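Local structure of hypothetical protein PA2201 (Pseudomonas aeruginosa, 2FEF) at residues W74-A79 / S115-A120; T85-A90 / A149-A154; G144-A149 / R202-L207; A167-E170 / Q174-T177. The protein is of unknown function but may act as an immunity protein of the PoNi type, protecting against a PoNe DNase toxin. All blocks are in the same frame, centred on the assembly; numbering follows the deposited sequence. Where two conformers were deposited one is given.

Interaction 1: W74-A79 / S115-A120; sequences WAWGQA and SRLLGA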
loop_
_atom_site.group_PDB
_atom_site.type_symbol
_atom_site.label_atom_id
_atom_site.label_comp_id
_atom_site.label_asym_id
_atom_site.label_seq_id
_atom_site.Cartn_x
_atom_site.Cartn_y
_atom_site.Cartn_z
ATOM N N TRP B 74 13.289 9.457 4.019
ATOM C CA TRP B 74 12.639 8.444 4.857
ATOM C C TRP B 74 11.834 7.438 4.033
ATOM O O TRP B 74 11.797 6.259 4.373
ATOM C CB TRP B 74 11.805 9.093 5.966
ATOM C CG TRP B 74 12.644 9.906 6.970
ATOM C CD1 TRP B 74 13.923 9.607 7.418
ATOM C CD2 TRP B 74 12.257 11.098 7.658
ATOM N NE1 TRP B 74 14.338 10.567 8.324
ATOM C CE2 TRP B 74 13.345 11.493 8.477
ATOM C CE3 TRP B 74 11.104 11.878 7.655
ATOM C CZ2 TRP B 74 13.298 12.630 9.300
ATOM C CZ3 TRP B 74 11.055 13.040 8.475
ATOM C CH2 TRP B 74 12.157 13.401 9.277
ATOM N N ALA B 75 11.216 7.897 2.941
ATOM C CA ALA B 75 10.457 6.999 2.041
ATOM C C ALA B 75 11.418 5.991 1.371
ATOM O O ALA B 75 11.152 4.785 1.281
ATOM C CB ALA B 75 9.691 7.826 0.995
ATOM N N TRP B 76 12.577 6.472 0.964
ATOM C CA TRP B 76 13.595 5.598 0.418
ATOM C C TRP B 76 14.087 4.605 1.443
ATOM O O TRP B 76 14.356 3.473 1.104
ATOM C CB TRP B 76 14.799 6.406 -0.108
ATOM C CG TRP B 76 14.611 7.029 -1.483
ATOM C CD1 TRP B 76 13.791 8.082 -1.818
ATOM C CD2 TRP B 76 15.287 6.649 -2.683
ATOM N NE1 TRP B 76 13.914 8.365 -3.159
ATOM C CE2 TRP B 76 14.818 7.491 -3.716
ATOM C CE3 TRP B 76 16.227 5.645 -2.991
ATOM C CZ2 TRP B 76 15.297 7.407 -5.049
ATOM C CZ3 TRP B 76 16.703 5.551 -4.313
ATOM C CH2 TRP B 76 16.215 6.420 -5.332
ATOM N N GLY B 77 14.278 5.055 2.676
ATOM C CA GLY B 77 14.691 4.142 3.748
ATOM C C GLY B 77 13.674 3.032 3.976
ATOM O O GLY B 77 14.038 1.891 4.183
ATOM N N GLN B 78 12.393 3.372 3.904
ATOM C CA GLN B 78 11.346 2.336 4.013
ATOM C C GLN B 78 11.411 1.374 2.845
ATOM O O GLN B 78 11.252 0.168 3.036
ATOM C CB GLN B 78 9.949 2.930 4.161
ATOM C CG GLN B 78 8.901 1.785 4.549
ATOM C CD GLN B 78 7.663 2.311 5.239
ATOM O OE1 GLN B 78 7.376 3.548 5.261
ATOM N NE2 GLN B 78 6.909 1.390 5.826
ATOM N N ALA B 79 11.627 1.884 1.635
ATOM C CA ALA B 79 11.807 0.996 0.490
ATOM C C ALA B 79 12.996 0.044 0.648
ATOM O O ALA B 79 12.922 -1.129 0.255
ATOM C CB ALA B 79 12.001 1.833 -0.793
ATOM N N SER B 115 20.958 6.309 2.117
ATOM C CA SER B 115 21.908 7.039 2.967
ATOM C C SER B 115 22.409 8.326 2.278
ATOM O O SER B 115 22.653 9.352 2.925
ATOM C CB SER B 115 23.096 6.126 3.318
ATOM O OG SER B 115 24.027 5.993 2.222
ATOM N N ARG B 116 22.585 8.270 0.962
ATOM C CA ARG B 116 23.082 9.459 0.224
ATOM C C ARG B 116 22.047 10.565 0.169
ATOM O O ARG B 116 22.378 11.760 0.307
ATOM C CB ARG B 116 23.502 9.077 -1.186
ATOM C CG ARG B 116 24.757 8.200 -1.199
ATOM C CD ARG B 116 24.868 7.541 -2.543
ATOM N NE ARG B 116 26.136 6.847 -2.699
ATOM C CZ ARG B 116 26.350 5.908 -3.615
ATOM N NH1 ARG B 116 25.358 5.522 -4.423
ATOM N NH2 ARG B 116 27.543 5.325 -3.696
ATOM N N LEU B 117 20.777 10.184 0.012
ATOM C CA LEU B 117 19.690 11.180 -0.034
ATOM C C LEU B 117 19.462 11.741 1.358
ATOM O O LEU B 117 19.152 12.927 1.519
ATOM C CB LEU B 117 18.386 10.563 -0.602
ATOM C CG LEU B 117 18.516 10.148 -2.078
ATOM C CD1 LEU B 117 17.346 9.313 -2.491
ATOM C CD2 LEU B 117 18.571 11.415 -2.938
ATOM N N LEU B 118 19.641 10.880 2.360
ATOM C CA LEU B 118 19.508 11.315 3.748
ATOM C C LEU B 118 20.609 12.324 4.050
ATOM O O LEU B 118 20.331 13.371 4.623
ATOM C CB LEU B 118 19.597 10.127 4.726
ATOM C CG LEU B 118 19.429 10.444 6.218
ATOM C CD1 LEU B 118 18.056 11.044 6.514
ATOM C CD2 LEU B 118 19.656 9.135 7.038
ATOM N N GLY B 119 21.848 11.988 3.700
ATOM C CA GLY B 119 22.981 12.934 3.844
ATOM C C GLY B 119 22.776 14.269 3.155
ATOM O O GLY B 119 23.046 15.314 3.721
ATOM N N ALA B 120 22.312 14.221 1.916
ATOM C CA ALA B 120 22.065 15.416 1.123
ATOM C C ALA B 120 20.965 16.287 1.739
ATOM O O ALA B 120 21.049 17.524 1.733
ATOM C CB ALA B 120 21.699 14.995 -0.298
#
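W76 and L117 form the tight half of a contact inside an antiparallel helical hairpin, made by helices 66-93 and 97-127. A single methyl, CD1 of L117, sits over one face of the indole: it lies 3.4 Å from the centroid of the W76 five-membered ring and 14° off the ring normal, which is the geometry of a CH-pi contact. The shortest separation, 3.3 Å, runs from L117 CD1 to W76 CE2, an atom of the ring fusion, so the methyl is centred over the indole and not at its rim. L117 reaches this spot with CG anti to its carbonyl carbon (chi1 -66°) and CB directed at helix 66-93. F52 meets the same indole edge-to-face, Y58 also packs against it, and W76 NE1 donates a hydrogen bond to G57 O.

Two residues earlier on helix 66-93, and at the next residue of the partner helix, the packing is looser. W74 starts out pointing off the partner helix and only its pyrrole side returns, at an oblique angle, to L118. This indole is partly exposed, and it stacks with H56 of the second subunit. Its closest approach across the hairpin is W74 NE1 to L118 CD1, 4.2 Å.

Interaction 2: T85-A90 / A149-A154; sequences TLLLKA and ALQLLA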
loop_
_atom_site.group_PDB
_atom_site.type_symbol
_atom_site.label_atom_id
_atom_site.label_comp_id
_atom_site.label_asym_id
_atom_site.label_seq_id
_atom_site.Cartn_x
_atom_site.Cartn_y
_atom_site.Cartn_z
ATOM N N THR B 85 13.327 -7.241 3.282
ATOM C CA THR B 85 12.288 -8.248 3.577
ATOM C C THR B 85 12.069 -9.114 2.361
ATOM O O THR B 85 11.975 -10.318 2.475
ATOM C CB THR B 85 10.988 -7.603 4.101
ATOM O OG1 THR B 85 11.329 -6.671 5.138
ATOM C CG2 THR B 85 10.059 -8.657 4.652
ATOM N N LEU B 86 12.070 -8.517 1.179
ATOM C CA LEU B 86 11.973 -9.319 -0.047
ATOM C C LEU B 86 13.095 -10.346 -0.096
ATOM O O LEU B 86 12.864 -11.520 -0.413
ATOM C CB LEU B 86 12.033 -8.409 -1.293
ATOM C CG LEU B 86 11.537 -9.123 -2.561
ATOM C CD1 LEU B 86 10.024 -9.261 -2.615
ATOM C CD2 LEU B 86 12.047 -8.384 -3.828
ATOM N N LEU B 87 14.322 -9.904 0.216
ATOM C CA LEU B 87 15.473 -10.830 0.199
ATOM C C LEU B 87 15.230 -11.986 1.180
ATOM O O LEU B 87 15.382 -13.150 0.831
ATOM C CB LEU B 87 16.778 -10.073 0.531
ATOM C CG LEU B 87 18.046 -10.966 0.570
ATOM C CD1 LEU B 87 18.215 -11.738 -0.683
ATOM C CD2 LEU B 87 19.249 -10.059 0.811
ATOM N N LEU B 88 14.828 -11.651 2.396
ATOM C CA LEU B 88 14.510 -12.660 3.395
ATOM C C LEU B 88 13.451 -13.654 2.906
ATOM O O LEU B 88 13.637 -14.864 3.010
ATOM C CB LEU B 88 14.093 -11.968 4.715
ATOM C CG LEU B 88 13.715 -12.962 5.818
ATOM C CD1 LEU B 88 14.921 -13.842 6.229
ATOM C CD2 LEU B 88 13.120 -12.211 6.990
ATOM N N LYS B 89 12.338 -13.160 2.369
ATOM C CA LYS B 89 11.322 -14.058 1.838
ATOM C C LYS B 89 11.878 -14.976 0.737
ATOM O O LYS B 89 11.509 -16.156 0.632
ATOM C CB LYS B 89 10.176 -13.214 1.286
ATOM C CG LYS B 89 9.446 -12.467 2.400
ATOM C CD LYS B 89 8.560 -13.426 3.212
ATOM C CE LYS B 89 8.173 -12.769 4.528
ATOM N NZ LYS B 89 7.390 -13.762 5.335
ATOM N N ALA B 90 12.756 -14.429 -0.107
ATOM C CA ALA B 90 13.350 -15.221 -1.184
ATOM C C ALA B 90 14.265 -16.348 -0.619
ATOM O O ALA B 90 14.295 -17.459 -1.139
ATOM C CB ALA B 90 14.133 -14.298 -2.104
ATOM N N ALA B 149 21.548 -4.455 9.321
ATOM C CA ALA B 149 23.005 -4.329 9.099
ATOM C C ALA B 149 23.619 -5.749 9.030
ATOM O O ALA B 149 24.488 -6.032 8.187
ATOM C CB ALA B 149 23.664 -3.505 10.201
ATOM N N LEU B 150 23.146 -6.633 9.903
ATOM C CA LEU B 150 23.567 -8.054 9.879
ATOM C C LEU B 150 23.273 -8.632 8.492
ATOM O O LEU B 150 24.148 -9.254 7.885
ATOM C CB LEU B 150 22.817 -8.877 10.959
ATOM C CG LEU B 150 23.040 -10.405 10.884
ATOM C CD1 LEU B 150 24.528 -10.697 11.085
ATOM C CD2 LEU B 150 22.182 -11.040 11.959
ATOM N N GLN B 151 22.042 -8.430 7.993
ATOM C CA GLN B 151 21.677 -8.951 6.671
ATOM C C GLN B 151 22.612 -8.386 5.577
ATOM O O GLN B 151 23.088 -9.117 4.710
ATOM C CB GLN B 151 20.219 -8.568 6.295
ATOM C CG GLN B 151 19.783 -9.281 4.983
ATOM C CD GLN B 151 18.568 -8.660 4.346
ATOM O OE1 GLN B 151 18.651 -7.572 3.762
ATOM N NE2 GLN B 151 17.433 -9.360 4.424
ATOM N N LEU B 152 22.851 -7.077 5.610
ATOM C CA LEU B 152 23.664 -6.453 4.553
ATOM C C LEU B 152 25.074 -7.042 4.514
ATOM O O LEU B 152 25.599 -7.322 3.421
ATOM C CB LEU B 152 23.725 -4.931 4.742
ATOM C CG LEU B 152 22.430 -4.249 4.288
ATOM C CD1 LEU B 152 22.496 -2.772 4.838
ATOM C CD2 LEU B 152 22.296 -4.309 2.781
ATOM N N LEU B 153 25.693 -7.229 5.678
ATOM C CA LEU B 153 27.072 -7.729 5.690
ATOM C C LEU B 153 27.084 -9.228 5.459
ATOM O O LEU B 153 27.820 -9.700 4.600
ATOM C CB LEU B 153 27.830 -7.342 6.978
ATOM C CG LEU B 153 28.467 -5.944 6.953
ATOM C CD1 LEU B 153 27.466 -4.838 6.528
ATOM C CD2 LEU B 153 29.105 -5.591 8.266
ATOM N N ALA B 154 26.255 -9.974 6.201
ATOM C CA ALA B 154 26.285 -11.452 6.071
ATOM C C ALA B 154 25.840 -11.920 4.686
ATOM O O ALA B 154 26.436 -12.870 4.118
ATOM C CB ALA B 154 25.425 -12.109 7.175
#
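Q151 on helix 146-158 pushes its side chain against L87 and L88 of helix 66-93. It contributes more than half of the 119 Å² buried between the segments, although the closest pair of CA atoms, L88 and Q151, is 8.7 Å apart; one long side chain bridges that gap.

The direct contacts are van der Waals ones. L87 CD2 lies 3.9 Å from Q151 CD, at the carbonyl side of the amide, and L87 CB is 4.0 Å from Q151 NE2. With CG anti to the backbone N (chi1 -172°) and the chain extended beyond it, Q151 delivers its amide to the surface of the opposite helix. There NE2 also comes within 4.2 Å of L88 CB. L87 also packs on Y104 of helix 97-127.

The polar contacts use partners just beyond the two segments. Q151 NE2 donates to S84 O, on the turn of helix 66-93 that precedes T85, and to A252 O in a loop.

A buried amide nitrogen gripped by two backbone carbonyls has its rotation fixed by them. The chemistry therefore ties helix 146-158 to the backbone of helix 66-93 at S84 and to the loop at A252, through an amide flanked by L87 and L88, whose contacts with the side chain are van der Waals.

Interaction 3: G144-A149 / R202-L207; sequences GQYPFA and RPFGQL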
loop_
_atom_site.group_PDB
_atom_site.type_symbol
_atom_site.label_atom_id
_atom_site.label_comp_id
_atom_site.label_asym_id
_atom_site.label_seq_id
_atom_site.Cartn_x
_atom_site.Cartn_y
_atom_site.Cartn_z
ATOM N N GLY B 144 17.429 -1.300 17.467
ATOM C CA GLY B 144 16.732 -2.458 16.902
ATOM C C GLY B 144 16.922 -2.670 15.406
ATOM O O GLY B 144 16.451 -3.664 14.877
ATOM N N GLN B 145 17.584 -1.724 14.736
ATOM C CA GLN B 145 17.835 -1.838 13.300
ATOM C C GLN B 145 18.921 -2.840 12.975
ATOM O O GLN B 145 19.085 -3.194 11.809
ATOM C CB GLN B 145 18.256 -0.498 12.692
ATOM C CG GLN B 145 17.116 0.449 12.356
ATOM C CD GLN B 145 17.600 1.720 11.671
ATOM O OE1 GLN B 145 18.288 2.536 12.276
ATOM N NE2 GLN B 145 17.240 1.887 10.393
ATOM N N TYR B 146 19.688 -3.250 13.984
ATOM C CA TYR B 146 20.853 -4.142 13.796
ATOM C C TYR B 146 20.609 -5.292 12.799
ATOM O O TYR B 146 21.481 -5.564 11.998
ATOM C CB TYR B 146 21.300 -4.736 15.135
ATOM C CG TYR B 146 22.641 -5.445 15.111
ATOM C CD1 TYR B 146 23.839 -4.728 15.315
ATOM C CD2 TYR B 146 22.725 -6.843 14.961
ATOM C CE1 TYR B 146 25.078 -5.369 15.330
ATOM C CE2 TYR B 146 23.960 -7.484 14.964
ATOM C CZ TYR B 146 25.123 -6.760 15.161
ATOM O OH TYR B 146 26.338 -7.404 15.168
ATOM N N PRO B 147 19.444 -5.969 12.854
ATOM C CA PRO B 147 19.269 -7.075 11.888
ATOM C C PRO B 147 19.423 -6.652 10.412
ATOM O O PRO B 147 19.818 -7.455 9.622
ATOM C CB PRO B 147 17.841 -7.543 12.133
ATOM C CG PRO B 147 17.570 -7.191 13.592
ATOM C CD PRO B 147 18.264 -5.831 13.731
ATOM N N PHE B 148 19.059 -5.420 10.032
ATOM C CA PHE B 148 19.292 -5.019 8.621
ATOM C C PHE B 148 20.765 -4.893 8.323
ATOM O O PHE B 148 21.205 -5.135 7.179
ATOM C CB PHE B 148 18.614 -3.649 8.298
ATOM C CG PHE B 148 17.120 -3.696 8.372
ATOM C CD1 PHE B 148 16.379 -4.267 7.349
ATOM C CD2 PHE B 148 16.446 -3.122 9.465
ATOM C CE1 PHE B 148 14.960 -4.302 7.401
ATOM C CE2 PHE B 148 15.006 -3.126 9.535
ATOM C CZ PHE B 148 14.278 -3.730 8.507
ATOM N N ALA B 149 21.548 -4.455 9.321
ATOM C CA ALA B 149 23.005 -4.329 9.099
ATOM C C ALA B 149 23.619 -5.749 9.030
ATOM O O ALA B 149 24.488 -6.032 8.187
ATOM C CB ALA B 149 23.664 -3.505 10.201
ATOM N N ARG B 202 22.315 -10.465 23.539
ATOM C CA ARG B 202 21.421 -11.621 23.336
ATOM C C ARG B 202 20.898 -11.511 21.895
ATOM O O ARG B 202 20.076 -10.662 21.618
ATOM C CB ARG B 202 20.234 -11.522 24.303
ATOM C CG ARG B 202 20.486 -11.994 25.750
ATOM C CD ARG B 202 21.627 -11.308 26.498
ATOM N NE ARG B 202 21.413 -9.891 26.823
ATOM C CZ ARG B 202 22.054 -9.236 27.799
ATOM N NH1 ARG B 202 21.810 -7.949 28.004
ATOM N NH2 ARG B 202 22.943 -9.864 28.569
ATOM N N PRO B 203 21.329 -12.390 20.984
ATOM C CA PRO B 203 22.162 -13.586 21.159
ATOM C C PRO B 203 23.679 -13.422 21.027
ATOM O O PRO B 203 24.421 -14.338 21.353
ATOM C CB PRO B 203 21.678 -14.489 20.018
ATOM C CG PRO B 203 21.371 -13.552 18.885
ATOM C CD PRO B 203 20.855 -12.253 19.583
ATOM N N PHE B 204 24.131 -12.283 20.524
ATOM C CA PHE B 204 25.482 -12.200 19.973
ATOM C C PHE B 204 26.665 -12.244 20.952
ATOM O O PHE B 204 27.790 -12.532 20.543
ATOM C CB PHE B 204 25.577 -10.998 19.034
ATOM C CG PHE B 204 24.550 -11.004 17.948
ATOM C CD1 PHE B 204 23.538 -10.046 17.928
ATOM C CD2 PHE B 204 24.588 -11.974 16.933
ATOM C CE1 PHE B 204 22.560 -10.058 16.919
ATOM C CE2 PHE B 204 23.646 -11.953 15.906
ATOM C CZ PHE B 204 22.636 -11.029 15.910
ATOM N N GLY B 205 26.412 -11.969 22.235
ATOM C CA GLY B 205 27.439 -12.136 23.271
ATOM C C GLY B 205 27.923 -13.572 23.395
ATOM O O GLY B 205 29.038 -13.808 23.856
ATOM N N GLN B 206 27.090 -14.522 22.962
ATOM C CA GLN B 206 27.404 -15.963 23.012
ATOM C C GLN B 206 28.437 -16.401 21.964
ATOM O O GLN B 206 28.841 -17.570 21.948
ATOM C CB GLN B 206 26.115 -16.807 22.883
ATOM C CG GLN B 206 25.096 -16.545 24.019
ATOM C CD GLN B 206 25.626 -16.981 25.371
ATOM O OE1 GLN B 206 25.841 -16.160 26.265
ATOM N NE2 GLN B 206 25.873 -18.272 25.517
ATOM N N LEU B 207 28.844 -15.458 21.105
ATOM C CA LEU B 207 29.951 -15.635 20.161
ATOM C C LEU B 207 31.323 -15.333 20.770
ATOM O O LEU B 207 32.360 -15.577 20.125
ATOM C CB LEU B 207 29.743 -14.768 18.911
ATOM C CG LEU B 207 28.527 -15.109 18.021
ATOM C CD1 LEU B 207 28.340 -14.126 16.878
ATOM C CD2 LEU B 207 28.644 -16.513 17.454
#
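The N-terminal part of helix 146-158 meets the short helix 201-204 and the 3-10 segment 205-207 in this all-helical fold. The contact consists of one aromatic pair, Y146 with F204. Their CA atoms are 11.2 Å apart, so the backbones stay well separated and the rings span the interval.

The ring centroids are 5.2 Å apart and the planes are inclined at 48°, an oblique pairing that is neither a stack nor edge-to-face. One side of each ring does the touching. Y146 CE2 comes 3.5 Å from F204 CE1 and 3.9 Å from F204 CZ, while Y146 CD2 approaches F204 CE1 at 3.8 Å. Y146 projects its ring across the gap because CG stands anti to the backbone N (chi1 -169°); in F204, CG lies beside the backbone N (chi1 -55°), a setting that directs its ring at Y146. The F204 ring is further held by its own neighbour in sequence: P203, which follows a cis peptide bond, places CG 3.9 Å above the ring plane and over its centre.

Beyond the pair, L180 of helix 179-189 touches both aromatics, W253 meets the F204 ring and H200 the Y146 ring. The phenol hydroxyl of Y146 is hydrogen-bonded to D178 OD1, near the start of that same helix.

The chemistry thus divides the tyrosine in two. Its ring carbons CD2 and CE2 join helix 146-158 to the 201-207 turns by dispersion, and its hydroxyl makes a polar bond that restricts how the ring can shift in this buried setting.

Interaction 4: A167-E170 / Q174-T177; sequences ALVE and QFDT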
loop_
_atom_site.group_PDB
_atom_site.type_symbol
_atom_site.label_atom_id
_atom_site.label_comp_id
_atom_site.label_asym_id
_atom_site.label_seq_id
_atom_site.Cartn_x
_atom_site.Cartn_y
_atom_site.Cartn_z
ATOM N N ALA B 167 31.411 0.465 0.970
ATOM C CA ALA B 167 30.541 1.661 0.913
ATOM C C ALA B 167 29.369 1.556 1.888
ATOM O O ALA B 167 28.959 2.558 2.497
ATOM C CB ALA B 167 30.014 1.911 -0.489
ATOM N N LEU B 168 28.806 0.359 2.006
ATOM C CA LEU B 168 27.757 0.121 3.010
ATOM C C LEU B 168 28.214 0.498 4.412
ATOM O O LEU B 168 27.541 1.251 5.104
ATOM C CB LEU B 168 27.238 -1.341 2.966
ATOM C CG LEU B 168 26.486 -1.733 1.686
ATOM C CD1 LEU B 168 26.280 -3.227 1.630
ATOM C CD2 LEU B 168 25.137 -1.016 1.565
ATOM N N VAL B 169 29.339 -0.038 4.851
ATOM C CA VAL B 169 29.879 0.321 6.165
ATOM C C VAL B 169 30.153 1.836 6.288
ATOM O O VAL B 169 29.766 2.455 7.275
ATOM C CB VAL B 169 31.105 -0.526 6.485
ATOM C CG1 VAL B 169 31.749 -0.079 7.747
ATOM C CG2 VAL B 169 30.668 -2.052 6.623
ATOM N N GLU B 170 30.806 2.439 5.296
ATOM C CA GLU B 170 31.065 3.888 5.385
ATOM C C GLU B 170 29.791 4.761 5.365
ATOM O O GLU B 170 29.608 5.635 6.224
ATOM C CB GLU B 170 32.022 4.378 4.290
ATOM C CG GLU B 170 32.123 5.924 4.314
ATOM C CD GLU B 170 33.103 6.482 3.339
ATOM O OE1 GLU B 170 33.361 5.818 2.327
ATOM O OE2 GLU B 170 33.610 7.598 3.592
ATOM N N GLN B 174 28.045 4.428 8.807
ATOM C CA GLN B 174 29.011 5.442 9.272
ATOM C C GLN B 174 30.023 4.819 10.232
ATOM O O GLN B 174 30.367 5.401 11.271
ATOM C CB GLN B 174 28.299 6.656 9.898
ATOM C CG GLN B 174 27.324 7.343 8.951
ATOM C CD GLN B 174 26.721 8.627 9.529
ATOM O OE1 GLN B 174 27.043 9.048 10.644
ATOM N NE2 GLN B 174 25.838 9.245 8.766
ATOM N N PHE B 175 30.483 3.612 9.876
ATOM C CA PHE B 175 31.465 2.866 10.647
ATOM C C PHE B 175 31.084 2.581 12.096
ATOM O O PHE B 175 31.941 2.261 12.905
ATOM C CB PHE B 175 32.871 3.500 10.548
ATOM C CG PHE B 175 33.606 3.138 9.284
ATOM C CD1 PHE B 175 34.288 1.924 9.183
ATOM C CD2 PHE B 175 33.637 4.006 8.216
ATOM C CE1 PHE B 175 34.980 1.596 8.019
ATOM C CE2 PHE B 175 34.326 3.689 7.046
ATOM C CZ PHE B 175 34.976 2.485 6.942
ATOM N N ASP B 176 29.798 2.661 12.413
ATOM C CA ASP B 176 29.331 2.356 13.780
ATOM C C ASP B 176 29.022 0.847 13.848
ATOM O O ASP B 176 27.873 0.425 13.898
ATOM C CB ASP B 176 28.101 3.216 14.126
ATOM C CG ASP B 176 27.734 3.193 15.634
ATOM O OD1 ASP B 176 28.526 2.715 16.473
ATOM O OD2 ASP B 176 26.628 3.666 15.967
ATOM N N THR B 177 30.084 0.055 13.850
ATOM C CA THR B 177 29.999 -1.380 13.795
ATOM C C THR B 177 30.501 -1.941 15.128
ATOM O O THR B 177 31.322 -1.289 15.804
ATOM C CB THR B 177 30.894 -1.917 12.663
ATOM O OG1 THR B 177 32.189 -1.302 12.755
ATOM C CG2 THR B 177 30.295 -1.585 11.302
#
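The side chains of V169 and F175 cross at about a right angle where the chain doubles back after helix 165-172. Methyl CG1 of V169 stands over one face of the phenyl ring, 3.9 Å from the F175 centroid and 26° off the normal, a CH-pi contact displaced toward the rim. The displacement is visible in the individual separations: V169 CG1 is 3.5 Å from F175 CD1 and 3.6 Å from F175 CE1. V169 presents this methyl because CG1 is anti to its backbone N (chi1 174°). The other side of the ring's outline is met by E170, whose CB lies 3.7 Å from F175 CE2 while its extended chain carries the carboxylate away from the contact region. T177 adds a looser apolar touch, CG2 to V169 CG1 at 4.1 Å.

A backbone bond runs beside the crossing. F175 N donates to V169 O at 2.9 Å with an N-H...O angle of 170°, a nearly straight bond that links residue i+6 to i across the end of the helix, which has a wider pi-type turn at 168-170. Q174 leaves helical conformation with positive phi, and F175 also has positive phi; Q174 CA comes 3.1 Å from E170 O in a CA-H...O contact.

F175 remains exposed and touches a crystal neighbour, so its ring setting may owe something to the lattice. L189 of helix 179-189 packs on both V169 and F175, T177 OG1 is hydrogen-bonded to D182 OD1 of that helix, and on the far side L168 rests on Y104 and A108 of helix 97-127.

How the interactions relate
Interactions 1, 2 and 3 are buried, whereas interaction 4 lies at the surface and closes a local turn. Helix 66-93 serves both interaction 1, toward helix 97-127, and interaction 2, toward helix 146-158; the latter helix also enters interaction 3, which shares A149 with interaction 2. L150 CD2 touches F204 CZ at 4.0 Å, linking interactions 2 and 3, and L153 CD2 meets V169 CG2 at 4.2 Å, linking 2 with 4. The chemistry follows position: a methyl on an indole within the hairpin, an amide against leucines near the centre of the chain, an oblique ring pair, and, at the surface, a backbone bond beside methyl-on-ring packing.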